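Local coordinates for sigma-C capsid protein (Avian reovirus, PDB 2VRS) that forms the trimeric fibre of the avian reovirus capsid, attaches the virion to host cells and induces apoptosis, at residues 26-29 with 30-33; 132-135 with 136-139. All blocks are in the same frame, centred on the assembly; numbering follows the deposited sequence.

Contact 1: residues 26-29 with 30-33; sequences AITD and LQDR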
ATOM      1  N   ALA C  26      46.998  29.037  19.249  1.00 30.79           N
ATOM      2  CA  ALA C  26      46.391  27.709  19.221  1.00 27.63           C
ATOM      3  C   ALA C  26      44.997  27.760  19.825  1.00 24.57           C
ATOM      4  O   ALA C  26      44.062  27.082  19.332  1.00 22.96           O
ATOM      5  CB  ALA C  26      47.274  26.703  19.934  1.00 21.18           C
ATOM      6  N   ILE C  27      44.828  28.603  20.839  1.00 22.38           N
ATOM      7  CA  ILE C  27      43.531  28.789  21.472  1.00 23.82           C
ATOM      8  C   ILE C  27      42.536  29.394  20.462  1.00 27.74           C
ATOM      9  O   ILE C  27      41.376  28.928  20.344  1.00 24.37           O
ATOM     10  CB  ILE C  27      43.627  29.621  22.775  1.00 23.83           C
ATOM     11  CG1 ILE C  27      44.207  28.740  23.899  1.00 19.28           C
ATOM     12  CG2 ILE C  27      42.276  30.154  23.247  1.00 21.51           C
ATOM     13  CD1 ILE C  27      44.663  29.483  25.158  1.00 18.82           C
ATOM     14  N   THR C  28      42.982  30.422  19.729  1.00 24.98           N
ATOM     15  CA  THR C  28      42.106  31.034  18.733  1.00 30.72           C
ATOM     16  C   THR C  28      41.676  30.058  17.638  1.00 24.79           C
ATOM     17  O   THR C  28      40.497  30.054  17.271  1.00 28.79           O
ATOM     18  CB  THR C  28      42.704  32.327  18.101  1.00 29.20           C
ATOM     19  OG1 THR C  28      43.117  33.224  19.138  1.00 25.79           O
ATOM     20  CG2 THR C  28      41.649  33.015  17.225  1.00 33.50           C
ATOM     21  N   ASP C  29      42.614  29.265  17.122  1.00 26.14           N
ATOM     22  CA  ASP C  29      42.310  28.195  16.159  1.00 28.22           C
ATOM     23  C   ASP C  29      41.281  27.201  16.714  1.00 32.34           C
ATOM     24  O   ASP C  29      40.301  26.854  16.024  1.00 26.82           O
ATOM     25  CB  ASP C  29      43.570  27.452  15.748  1.00 28.27           C
ATOM     26  CG  ASP C  29      43.279  26.148  14.977  1.00 39.25           C
ATOM     27  OD1 ASP C  29      42.964  26.228  13.766  1.00 38.00           O
ATOM     28  OD2 ASP C  29      43.394  25.037  15.567  1.00 36.80           O
ATOM     29  N   LEU C  30      41.490  26.739  17.953  1.00 26.15           N
ATOM     30  CA  LEU C  30      40.478  25.887  18.612  1.00 24.31           C
ATOM     31  C   LEU C  30      39.110  26.551  18.743  1.00 26.22           C
ATOM     32  O   LEU C  30      38.071  25.911  18.496  1.00 25.57           O
ATOM     33  CB  LEU C  30      40.971  25.447  20.007  1.00 19.96           C
ATOM     34  CG  LEU C  30      42.001  24.329  19.987  1.00 24.69           C
ATOM     35  CD1 LEU C  30      42.666  24.250  21.372  1.00 24.19           C
ATOM     36  CD2 LEU C  30      41.328  23.015  19.636  1.00 25.13           C
ATOM     37  N   GLN C  31      39.093  27.825  19.136  1.00 23.33           N
ATOM     38  CA  GLN C  31      37.845  28.550  19.334  1.00 24.09           C
ATOM     39  C   GLN C  31      37.072  28.641  18.000  1.00 28.47           C
ATOM     40  O   GLN C  31      35.857  28.406  17.967  1.00 28.85           O
ATOM     41  CB  GLN C  31      38.083  29.941  19.894  1.00 27.31           C
ATOM     42  CG  GLN C  31      38.453  29.971  21.349  1.00 25.37           C
ATOM     43  CD  GLN C  31      38.955  31.336  21.771  1.00 28.77           C
ATOM     44  OE1 GLN C  31      39.422  32.135  20.935  1.00 30.11           O
ATOM     45  NE2 GLN C  31      38.833  31.631  23.054  1.00 28.72           N
ATOM     46  N   ASP C  32      37.798  28.908  16.914  1.00 27.66           N
ATOM     47  CA  ASP C  32      37.197  28.929  15.562  1.00 28.73           C
ATOM     48  C   ASP C  32      36.648  27.561  15.157  1.00 32.47           C
ATOM     49  O   ASP C  32      35.521  27.460  14.634  1.00 34.13           O
ATOM     50  CB  ASP C  32      38.217  29.396  14.531  1.00 27.66           C
ATOM     51  CG  ASP C  32      38.473  30.898  14.599  1.00 35.30           C
ATOM     52  OD1 ASP C  32      37.684  31.643  15.240  1.00 40.44           O
ATOM     53  OD2 ASP C  32      39.471  31.326  13.991  1.00 37.56           O
ATOM     54  N   ARG C  33      37.441  26.517  15.405  1.00 32.09           N
ATOM     55  CA  ARG C  33      37.027  25.150  15.102  1.00 29.06           C
ATOM     56  C   ARG C  33      35.792  24.725  15.904  1.00 30.17           C
ATOM     57  O   ARG C  33      34.887  24.070  15.354  1.00 31.64           O
ATOM     58  CB  ARG C  33      38.195  24.182  15.274  1.00 28.42           C
ATOM     59  CG  ARG C  33      39.229  24.356  14.192  1.00 28.81           C
ATOM     60  CD  ARG C  33      40.524  23.668  14.488  1.00 28.70           C
ATOM     61  NE  ARG C  33      40.489  22.211  14.491  1.00 30.45           N
ATOM     62  CZ  ARG C  33      41.503  21.478  14.942  1.00 35.35           C
ATOM     63  NH1 ARG C  33      42.582  22.097  15.436  1.00 37.16           N
ATOM     64  NH2 ARG C  33      41.446  20.153  14.922  1.00 30.65           N
TER
HETATM   65  O   HOH W   1      41.415  34.059  21.032  1.00 35.56           O
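Asp29 and Arg33 meet one turn apart on helix 3-38 in an i to i+4 salt bridge. Asp29 OD2 takes NH1 of Arg33 at 3.1 Å through its syn lone pair. The oxygen sits at the edge of the guanidinium, almost in its plane. The carboxylate plane is turned 50° from that of the guanidinium. Both carboxylate oxygens lie against Arg33 CD, with OD2 at 3.4 Å and OD1 at 3.6 Å. Asp29 CG stands anti to the backbone N (chi1 168°), which carries the carboxylate forward to the next turn. Arg33 CG is anti to its own carbonyl carbon, and the chain then bends at chi3 (68°), bringing NH1 back to the acid. The guanidinium has further partners: its NE makes a salt bridge to Glu38 of the second subunit, and NH2 is hydrogen-bonded too.

Gln31 runs back over the previous turn with its chain extended beyond CG. Its amide end lies against Ile27, with NE2 3.8 Å from CG2. The other amide atom, OE1, lies toward Thr28 and accepts a hydrogen bond from a water at 2.8 Å. The same water is 2.7 Å from Thr28 OG1, bridging the two side chains. Thr28 OG1 is also hydrogen-bonded to the backbone O of Gly24. The backbone is regular, with Leu30 N to Ala26 O at 2.9 Å as the first of four i to i+4 bonds.

Ile27 and Leu30 are spaced three residues apart on the buried face, as in a heptad coiled coil. Leu30 packs on Leu30 of both other subunits, and Ile27 packs on Ile27 of the second and Asn23 of the third. Helix 3-38 is one of three helices of the alpha-helical coiled coil, and the salt bridge lies on its flank.

Contact 2: residues 132-135 with 136-139; sequences TFDL and SDIT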
ATOM      1  N   THR C 132     -29.418  -4.130   7.321  1.00 20.75           N
ATOM      2  CA  THR C 132     -28.416  -3.595   8.226  1.00 18.61           C
ATOM      3  C   THR C 132     -27.524  -4.703   8.817  1.00 17.24           C
ATOM      4  O   THR C 132     -28.003  -5.772   9.215  1.00 21.17           O
ATOM      5  CB  THR C 132     -29.108  -2.683   9.298  1.00 16.39           C
ATOM      6  OG1 THR C 132     -29.611  -1.517   8.637  1.00 21.19           O
ATOM      7  CG2 THR C 132     -28.079  -2.260  10.386  1.00 18.06           C
ATOM      8  N   PHE C 133     -26.212  -4.422   8.878  1.00 14.76           N
ATOM      9  CA  PHE C 133     -25.174  -5.360   9.355  1.00 16.94           C
ATOM     10  C   PHE C 133     -24.410  -4.640  10.476  1.00 16.75           C
ATOM     11  O   PHE C 133     -23.475  -3.905  10.248  1.00 16.92           O
ATOM     12  CB  PHE C 133     -24.215  -5.718   8.207  1.00 14.08           C
ATOM     13  CG  PHE C 133     -24.852  -6.593   7.177  1.00 16.95           C
ATOM     14  CD1 PHE C 133     -24.792  -7.977   7.322  1.00 17.00           C
ATOM     15  CD2 PHE C 133     -25.566  -6.021   6.114  1.00 15.29           C
ATOM     16  CE1 PHE C 133     -25.408  -8.818   6.373  1.00 16.42           C
ATOM     17  CE2 PHE C 133     -26.237  -6.862   5.147  1.00 16.80           C
ATOM     18  CZ  PHE C 133     -26.136  -8.247   5.277  1.00 14.88           C
ATOM     19  N   ASP C 134     -24.847  -4.885  11.695  1.00 14.64           N
ATOM     20  CA  ASP C 134     -24.244  -4.300  12.904  1.00 16.90           C
ATOM     21  C   ASP C 134     -23.392  -5.372  13.540  1.00 15.63           C
ATOM     22  O   ASP C 134     -23.866  -6.502  13.702  1.00 18.88           O
ATOM     23  CB  ASP C 134     -25.435  -3.983  13.826  1.00 21.15           C
ATOM     24  CG  ASP C 134     -25.040  -3.370  15.157  1.00 24.52           C
ATOM     25  OD1 ASP C 134     -23.894  -3.502  15.624  1.00 22.40           O
ATOM     26  OD2 ASP C 134     -25.966  -2.767  15.762  1.00 25.82           O
ATOM     27  N   LEU C 135     -22.154  -5.042  13.916  1.00 18.52           N
ATOM     28  CA  LEU C 135     -21.229  -6.084  14.487  1.00 18.13           C
ATOM     29  C   LEU C 135     -21.821  -6.772  15.717  1.00 20.22           C
ATOM     30  O   LEU C 135     -21.499  -7.935  15.985  1.00 18.98           O
ATOM     31  CB  LEU C 135     -19.865  -5.496  14.836  1.00 18.39           C
ATOM     32  CG  LEU C 135     -18.992  -4.918  13.712  1.00 17.08           C
ATOM     33  CD1 LEU C 135     -17.678  -4.403  14.382  1.00 20.15           C
ATOM     34  CD2 LEU C 135     -18.729  -5.997  12.633  1.00 20.67           C
ATOM     35  N   SER C 136     -22.694  -6.063  16.453  1.00 21.95           N
ATOM     36  CA  SER C 136     -23.374  -6.649  17.626  1.00 23.88           C
ATOM     37  C   SER C 136     -24.306  -7.811  17.339  1.00 23.11           C
ATOM     38  O   SER C 136     -24.599  -8.584  18.257  1.00 23.55           O
ATOM     39  CB  SER C 136     -24.143  -5.570  18.392  1.00 21.86           C
ATOM     40  OG  SER C 136     -23.195  -4.726  19.008  1.00 26.16           O
ATOM     41  N   ASP C 137     -24.731  -7.950  16.078  1.00 20.49           N
ATOM     42  CA  ASP C 137     -25.614  -9.028  15.627  1.00 19.38           C
ATOM     43  C   ASP C 137     -24.892 -10.294  15.091  1.00 19.67           C
ATOM     44  O   ASP C 137     -25.535 -11.241  14.627  1.00 20.91           O
ATOM     45  CB  ASP C 137     -26.621  -8.500  14.601  1.00 21.01           C
ATOM     46  CG  ASP C 137     -27.596  -7.525  15.211  1.00 26.82           C
ATOM     47  OD1 ASP C 137     -28.049  -7.789  16.351  1.00 31.88           O
ATOM     48  OD2 ASP C 137     -27.913  -6.511  14.572  1.00 22.17           O
ATOM     49  N   ILE C 138     -23.572 -10.305  15.175  1.00 16.25           N
ATOM     50  CA  ILE C 138     -22.799 -11.476  14.791  1.00 19.55           C
ATOM     51  C   ILE C 138     -22.991 -12.464  15.953  1.00 20.98           C
ATOM     52  O   ILE C 138     -22.884 -12.056  17.106  1.00 22.76           O
ATOM     53  CB  ILE C 138     -21.303 -11.159  14.594  1.00 18.65           C
ATOM     54  CG1 ILE C 138     -21.089 -10.387  13.264  1.00 18.75           C
ATOM     55  CG2 ILE C 138     -20.489 -12.492  14.521  1.00 19.86           C
ATOM     56  CD1 ILE C 138     -19.679  -9.744  13.126  1.00 18.17           C
ATOM     57  N   THR C 139     -23.270 -13.727  15.647  1.00 23.90           N
ATOM     58  CA  THR C 139     -23.678 -14.687  16.678  1.00 23.69           C
ATOM     59  C   THR C 139     -22.596 -15.027  17.708  1.00 29.89           C
ATOM     60  O   THR C 139     -22.887 -15.154  18.921  1.00 31.99           O
ATOM     61  CB  THR C 139     -24.283 -15.939  16.020  1.00 27.70           C
ATOM     62  OG1 THR C 139     -25.536 -15.544  15.448  1.00 32.95           O
ATOM     63  CG2 THR C 139     -24.541 -17.015  17.041  1.00 43.27           C
TER
HETATM   64  O   HOH W   2     -27.268  -6.549  12.051  1.00 22.10           O
HETATM   65  O   HOH W   3     -22.847  -2.050  17.593  1.00 25.98           O
HETATM   66  O   HOH W   4     -28.369  -3.851  15.794  1.00 29.89           O
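The carboxylate of Asp134 is met from above its plane, where Ser136 N donates to OD1 at 2.9 Å, 49° out of that plane. A water donates to the same oxygen and also hydrogen-bonds Ser136 OG, which has a further partner in Arg184. Asp134 OD2 takes a second water, which also donates to OD2 of Asp137. Asp134 OD2 and Asp137 OD2 are 4.4 Å apart, and the water and the Asp137 salt bridge to Arg90 probably ease their repulsion. With CG anti to the backbone N (chi1 180°), the Asp134 carboxylate lies beside its carbonyl carbon and can reach forward to the Ser136 amide.

This is an Asx turn at the end of strand 128-134. A beta turn shares its first residue: Asp137 N donates to Asp134 O at 2.9 Å. The chain here leaves the antiparallel beta-barrel of the C-terminal domain. Ile138 N to Leu135 O, at 3.3 Å, carries the turning on by one residue, with the donor 60° out of the carbonyl plane.

Leu135 and Ile138 lie side by side and point the same way. Their branch ends CD2 and CD1 touch at 3.9 Å. Leu148 packs on both side chains, while Phe85 and Trp87 of strand 81-92 meet Ile138. Trp87 NE1 also donates to Asp134 O.

How the contacts relate
Both contacts are local and partly buried, but they lie on opposite sides of the chain's centre, with their own centres about 74 Å apart. Contact 1 stays within one helix of the coiled-coil shaft. Contact 2 marks where a strand of the C-terminal domain gives way to a loop. Each pairs a polar outer side with an apolar inner one. In contact 1 the apolar side faces the other two subunits and the charged pair is extended by a neighbouring chain. In contact 2 the apolar side packs within its own domain, no other subunit touches it, and acids held by backbone amide, waters and arginine replace the intrahelical ion pair.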